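Local coordinates for OxyA protein (PDB 5HH3) that probably catalyses a phenolic coupling step that cyclises the peptide during glycopeptide antibiotic biosynthesis, acting as a heme-dependent cytochrome P450, at residues Arg52-Val66 against Ile299-Ser313. Numbering follows the deposited sequence.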
loop_
_atom_site.group_PDB
_atom_site.type_symbol
_atom_site.label_atom_id
_atom_site.label_comp_id
_atom_site.label_asym_id
_atom_site.label_seq_id
_atom_site.Cartn_x
_atom_site.Cartn_y
_atom_site.Cartn_z
ATOM N N ARG B 52 -5.720 10.373 -12.234
ATOM C CA ARG B 52 -6.082 11.033 -10.998
ATOM C C ARG B 52 -4.869 11.639 -10.334
ATOM O O ARG B 52 -3.750 11.188 -10.548
ATOM C CB ARG B 52 -6.738 10.032 -10.051
ATOM C CG ARG B 52 -7.974 9.366 -10.649
ATOM C CD ARG B 52 -8.325 8.126 -9.850
ATOM N NE ARG B 52 -7.500 6.993 -10.251
ATOM C CZ ARG B 52 -7.497 5.797 -9.634
ATOM N NH1 ARG B 52 -8.284 5.558 -8.574
ATOM N NH2 ARG B 52 -6.686 4.829 -10.072
ATOM N N THR B 53 -5.130 12.617 -9.483
ATOM C CA THR B 53 -4.117 13.278 -8.697
ATOM C C THR B 53 -4.363 13.032 -7.219
ATOM O O THR B 53 -5.510 13.092 -6.731
ATOM C CB THR B 53 -4.129 14.786 -8.961
ATOM O OG1 THR B 53 -3.806 15.015 -10.327
ATOM C CG2 THR B 53 -3.173 15.544 -8.041
ATOM N N ALA B 54 -3.277 12.767 -6.512
ATOM C CA ALA B 54 -3.302 12.683 -5.072
ATOM C C ALA B 54 -2.724 13.982 -4.523
ATOM O O ALA B 54 -1.593 14.382 -4.868
ATOM C CB ALA B 54 -2.505 11.490 -4.609
ATOM N N TRP B 55 -3.534 14.659 -3.720
ATOM C CA TRP B 55 -3.218 15.953 -3.166
ATOM C C TRP B 55 -2.981 15.859 -1.657
ATOM O O TRP B 55 -3.543 14.987 -0.972
ATOM C CB TRP B 55 -4.401 16.904 -3.344
ATOM C CG TRP B 55 -4.892 17.161 -4.720
ATOM C CD1 TRP B 55 -5.890 16.495 -5.372
ATOM C CD2 TRP B 55 -4.477 18.225 -5.594
ATOM N NE1 TRP B 55 -6.096 17.050 -6.609
ATOM C CE2 TRP B 55 -5.266 18.138 -6.759
ATOM C CE3 TRP B 55 -3.522 19.251 -5.499
ATOM C CZ2 TRP B 55 -5.131 19.023 -7.827
ATOM C CZ3 TRP B 55 -3.400 20.176 -6.603
ATOM C CH2 TRP B 55 -4.193 20.035 -7.727
ATOM N N LEU B 56 -2.179 16.792 -1.155
ATOM C CA LEU B 56 -1.958 16.978 0.271
ATOM C C LEU B 56 -2.450 18.356 0.641
ATOM O O LEU B 56 -1.966 19.325 0.071
ATOM C CB LEU B 56 -0.465 16.875 0.595
ATOM C CG LEU B 56 -0.040 17.047 2.053
ATOM C CD1 LEU B 56 -0.438 15.821 2.866
ATOM C CD2 LEU B 56 1.465 17.262 2.137
ATOM N N ALA B 57 -3.386 18.443 1.580
ATOM C CA ALA B 57 -3.889 19.730 2.108
ATOM C C ALA B 57 -3.140 20.025 3.396
ATOM O O ALA B 57 -3.139 19.189 4.300
ATOM C CB ALA B 57 -5.386 19.657 2.394
ATOM N N THR B 58 -2.497 21.192 3.451
ATOM C CA THR B 58 -1.736 21.644 4.607
ATOM C C THR B 58 -2.299 22.912 5.265
ATOM O O THR B 58 -1.973 23.172 6.428
ATOM C CB THR B 58 -0.248 21.920 4.237
ATOM O OG1 THR B 58 -0.171 22.890 3.187
ATOM C CG2 THR B 58 0.466 20.662 3.775
ATOM N N GLY B 59 -3.076 23.711 4.519
ATOM C CA GLY B 59 -3.677 24.938 5.029
ATOM C C GLY B 59 -4.812 24.637 5.992
ATOM O O GLY B 59 -5.642 23.750 5.734
ATOM N N TYR B 60 -4.832 25.372 7.099
ATOM C CA TYR B 60 -5.813 25.171 8.188
ATOM C C TYR B 60 -7.264 25.243 7.703
ATOM O O TYR B 60 -8.073 24.329 7.947
ATOM C CB TYR B 60 -5.603 26.224 9.301
ATOM C CG TYR B 60 -6.183 25.849 10.637
ATOM C CD1 TYR B 60 -7.502 26.168 10.992
ATOM C CD2 TYR B 60 -5.398 25.201 11.578
ATOM C CE1 TYR B 60 -8.023 25.803 12.241
ATOM C CE2 TYR B 60 -5.896 24.845 12.820
ATOM C CZ TYR B 60 -7.199 25.153 13.152
ATOM O OH TYR B 60 -7.622 24.776 14.414
ATOM N N ASP B 61 -7.592 26.322 7.015
ATOM C CA ASP B 61 -8.958 26.522 6.552
ATOM C C ASP B 61 -9.318 25.587 5.405
ATOM O O ASP B 61 -10.456 25.160 5.307
ATOM C CB ASP B 61 -9.201 27.973 6.138
ATOM C CG ASP B 61 -9.123 28.928 7.310
ATOM O OD1 ASP B 61 -9.464 28.559 8.452
ATOM O OD2 ASP B 61 -8.725 30.066 7.076
ATOM N N GLU B 62 -8.345 25.278 4.559
ATOM C CA GLU B 62 -8.569 24.377 3.445
ATOM C C GLU B 62 -8.811 22.942 3.955
ATOM O O GLU B 62 -9.618 22.204 3.402
ATOM C CB GLU B 62 -7.395 24.426 2.459
ATOM C CG GLU B 62 -7.301 25.750 1.674
ATOM C CD GLU B 62 -6.722 26.916 2.467
ATOM O OE1 GLU B 62 -6.203 26.736 3.594
ATOM O OE2 GLU B 62 -6.782 28.039 1.952
ATOM N N ILE B 63 -8.105 22.556 5.010
ATOM C CA ILE B 63 -8.336 21.248 5.636
ATOM C C ILE B 63 -9.759 21.204 6.237
ATOM O O ILE B 63 -10.455 20.212 6.083
ATOM C CB ILE B 63 -7.281 20.911 6.699
ATOM C CG1 ILE B 63 -5.954 20.573 6.014
ATOM C CG2 ILE B 63 -7.742 19.745 7.579
ATOM C CD1 ILE B 63 -4.765 20.560 6.967
ATOM N N ARG B 64 -10.186 22.271 6.902
ATOM C CA ARG B 64 -11.564 22.321 7.425
ATOM C C ARG B 64 -12.607 22.261 6.294
ATOM O O ARG B 64 -13.646 21.622 6.430
ATOM C CB ARG B 64 -11.783 23.555 8.297
ATOM C CG ARG B 64 -11.015 23.470 9.609
ATOM C CD ARG B 64 -10.941 24.823 10.295
ATOM N NE ARG B 64 -12.267 25.341 10.577
ATOM C CZ ARG B 64 -12.894 25.351 11.761
ATOM N NH1 ARG B 64 -12.338 24.857 12.878
ATOM N NH2 ARG B 64 -14.120 25.883 11.832
ATOM N N GLN B 65 -12.302 22.903 5.174
ATOM C CA GLN B 65 -13.156 22.808 4.001
ATOM C C GLN B 65 -13.247 21.372 3.465
ATOM O O GLN B 65 -14.341 20.875 3.195
ATOM C CB GLN B 65 -12.638 23.730 2.905
ATOM C CG GLN B 65 -13.568 23.840 1.734
ATOM C CD GLN B 65 -13.094 24.848 0.696
ATOM O OE1 GLN B 65 -12.081 25.557 0.882
ATOM N NE2 GLN B 65 -13.831 24.925 -0.401
ATOM N N VAL B 66 -12.100 20.721 3.300
ATOM C CA VAL B 66 -12.076 19.372 2.755
ATOM C C VAL B 66 -12.867 18.417 3.659
ATOM O O VAL B 66 -13.698 17.628 3.163
ATOM C CB VAL B 66 -10.643 18.869 2.584
ATOM C CG1 VAL B 66 -10.593 17.357 2.355
ATOM C CG2 VAL B 66 -9.988 19.599 1.412
ATOM N N ILE B 299 -10.291 24.485 -4.483
ATOM C CA ILE B 299 -9.702 24.704 -3.161
ATOM C C ILE B 299 -8.309 25.266 -3.350
ATOM O O ILE B 299 -7.541 24.773 -4.170
ATOM C CB ILE B 299 -9.605 23.423 -2.325
ATOM C CG1 ILE B 299 -11.016 22.935 -2.010
ATOM C CG2 ILE B 299 -8.821 23.679 -1.033
ATOM C CD1 ILE B 299 -11.097 21.739 -1.106
ATOM N N GLY B 300 -7.981 26.261 -2.534
ATOM C CA GLY B 300 -6.839 27.114 -2.795
ATOM C C GLY B 300 -7.065 27.705 -4.175
ATOM O O GLY B 300 -8.172 28.164 -4.523
ATOM N N ASP B 301 -6.018 27.616 -4.975
ATOM C CA ASP B 301 -6.018 28.094 -6.330
ATOM C C ASP B 301 -5.848 26.858 -7.243
ATOM O O ASP B 301 -5.032 26.872 -8.172
ATOM C CB ASP B 301 -4.849 29.077 -6.451
ATOM C CG ASP B 301 -4.725 29.676 -7.824
ATOM O OD1 ASP B 301 -5.773 29.969 -8.444
ATOM O OD2 ASP B 301 -3.566 29.832 -8.277
ATOM N N HIS B 302 -6.600 25.788 -6.937
ATOM C CA HIS B 302 -6.504 24.511 -7.628
ATOM C C HIS B 302 -7.871 23.919 -7.873
ATOM O O HIS B 302 -8.805 24.171 -7.119
ATOM C CB HIS B 302 -5.693 23.505 -6.795
ATOM C CG HIS B 302 -4.215 23.696 -6.887
ATOM N ND1 HIS B 302 -3.518 23.516 -8.065
ATOM C CD2 HIS B 302 -3.300 24.060 -5.957
ATOM C CE1 HIS B 302 -2.236 23.753 -7.855
ATOM N NE2 HIS B 302 -2.078 24.081 -6.584
ATOM N N LEU B 303 -7.975 23.104 -8.905
ATOM C CA LEU B 303 -9.200 22.358 -9.187
ATOM C C LEU B 303 -8.993 20.865 -8.892
ATOM O O LEU B 303 -8.302 20.161 -9.629
ATOM C CB LEU B 303 -9.616 22.556 -10.648
ATOM C CG LEU B 303 -10.946 21.921 -11.092
ATOM C CD1 LEU B 303 -12.093 22.365 -10.202
ATOM C CD2 LEU B 303 -11.196 22.312 -12.538
ATOM N N ILE B 304 -9.593 20.406 -7.802
ATOM C CA ILE B 304 -9.641 18.983 -7.475
ATOM C C ILE B 304 -10.713 18.325 -8.322
ATOM O O ILE B 304 -11.875 18.681 -8.206
ATOM C CB ILE B 304 -9.928 18.762 -5.983
ATOM C CG1 ILE B 304 -8.807 19.391 -5.143
ATOM C CG2 ILE B 304 -10.062 17.267 -5.659
ATOM C CD1 ILE B 304 -9.220 19.654 -3.709
ATOM N N LYS B 305 -10.330 17.405 -9.199
ATOM C CA LYS B 305 -11.302 16.708 -10.044
ATOM C C LYS B 305 -11.914 15.534 -9.324
ATOM O O LYS B 305 -11.246 14.875 -8.544
ATOM C CB LYS B 305 -10.673 16.217 -11.322
ATOM C CG LYS B 305 -10.269 17.322 -12.290
ATOM C CD LYS B 305 -11.470 18.046 -12.907
ATOM C CE LYS B 305 -12.250 17.160 -13.872
ATOM N NZ LYS B 305 -13.280 17.983 -14.563
ATOM N N ALA B 306 -13.166 15.215 -9.647
ATOM C CA ALA B 306 -13.788 14.021 -9.074
ATOM C C ALA B 306 -12.870 12.817 -9.369
ATOM O O ALA B 306 -12.400 12.664 -10.493
ATOM C CB ALA B 306 -15.184 13.815 -9.652
ATOM N N GLY B 307 -12.594 12.011 -8.344
ATOM C CA GLY B 307 -11.691 10.849 -8.455
ATOM C C GLY B 307 -10.299 11.123 -7.926
ATOM O O GLY B 307 -9.603 10.203 -7.547
ATOM N N ASP B 308 -9.889 12.394 -7.891
ATOM C CA ASP B 308 -8.696 12.787 -7.148
ATOM C C ASP B 308 -8.847 12.494 -5.644
ATOM O O ASP B 308 -9.973 12.384 -5.098
ATOM C CB ASP B 308 -8.412 14.278 -7.300
ATOM C CG ASP B 308 -7.948 14.674 -8.680
ATOM O OD1 ASP B 308 -7.702 13.820 -9.568
ATOM O OD2 ASP B 308 -7.733 15.891 -8.836
ATOM N N THR B 309 -7.721 12.325 -4.972
ATOM C CA THR B 309 -7.758 12.137 -3.530
ATOM C C THR B 309 -7.097 13.288 -2.824
ATOM O O THR B 309 -6.224 13.946 -3.382
ATOM C CB THR B 309 -7.086 10.809 -3.093
ATOM O OG1 THR B 309 -5.683 10.874 -3.338
ATOM C CG2 THR B 309 -7.666 9.652 -3.858
ATOM N N VAL B 310 -7.499 13.504 -1.578
ATOM C CA VAL B 310 -6.885 14.516 -0.723
ATOM C C VAL B 310 -6.582 13.926 0.662
ATOM O O VAL B 310 -7.478 13.382 1.319
ATOM C CB VAL B 310 -7.818 15.717 -0.523
ATOM C CG1 VAL B 310 -7.182 16.744 0.424
ATOM C CG2 VAL B 310 -8.187 16.338 -1.882
ATOM N N THR B 311 -5.339 14.081 1.100
ATOM C CA THR B 311 -4.905 13.692 2.432
ATOM C C THR B 311 -4.650 14.978 3.187
ATOM O O THR B 311 -3.968 15.880 2.654
ATOM C CB THR B 311 -3.614 12.872 2.331
ATOM O OG1 THR B 311 -3.856 11.717 1.514
ATOM C CG2 THR B 311 -3.099 12.457 3.715
ATOM N N CYS B 312 -5.210 15.100 4.386
ATOM C CA CYS B 312 -5.063 16.322 5.171
ATOM C C CYS B 312 -3.953 16.175 6.218
ATOM O O CYS B 312 -3.958 15.200 6.984
ATOM C CB CYS B 312 -6.367 16.699 5.849
ATOM S SG CYS B 312 -7.717 17.016 4.698
ATOM N N SER B 313 -3.009 17.134 6.223
ATOM C CA SER B 313 -1.936 17.181 7.196
ATOM C C SER B 313 -2.359 17.999 8.437
ATOM O O SER B 313 -2.248 19.246 8.491
ATOM C CB SER B 313 -0.668 17.757 6.575
ATOM O OG SER B 313 0.409 17.749 7.491
HETATM O O HOH W 1 -9.803 7.472 -6.929
HETATM O O HOH W 2 -4.186 12.273 -1.402
#
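The indole of Trp-55 has Ile-304 over one face, CG1 lying 4.1 Å from the centroid of the five-membered ring in a CH-pi contact, and, from its own strand, Thr-53 CG2 over the opposite face, toward the rim. The six-membered ring lays its CZ3 over one face of the His-302 imidazole, the planes inclined at 55°. At the indole edge Trp-55 NE1 gives a nearly straight hydrogen bond, 3.0 Å, to Asp-308 OD2, meeting it from above the carboxylate plane, while Lys-305 N binds the same oxygen from the opposite face. Asp-308 OD1 accepts a hydrogen bond from Thr-53 N at 2.8 Å. With chi1 at -70°, CG of Asp-308 sits beside its own backbone N, which brings the carboxylate to these three N-H groups; that of Lys-305 closes the 305-308 type II turn, the other two tie it to strand 53-57. One buried aspartate thus secures the start of a parallel strand pair: 53-57 and 309-312 run in register, Thr-309 N to Thr-53 O through Ser-313 N to Ala-57 O. A water bridges Trp-55 O, Thr-309 OG1 and Thr-311 OG1. Farther along, Val-66 CG2 presses tightly on Ile-299 CD1 (3.5 Å) and Val-66 CG1 meets Cys-312 SG (3.7 Å), seating helix 60-68 against both hairpin 297-304 and strand 309-312. In this P450 beta-sheet, strand 40-45 flanks 53-57, strand 291-293, with heme-binding Arg-291, flanks 309-312, and helices 8-19 and 29-37 pack on the face bearing Ala-54 and Leu-56.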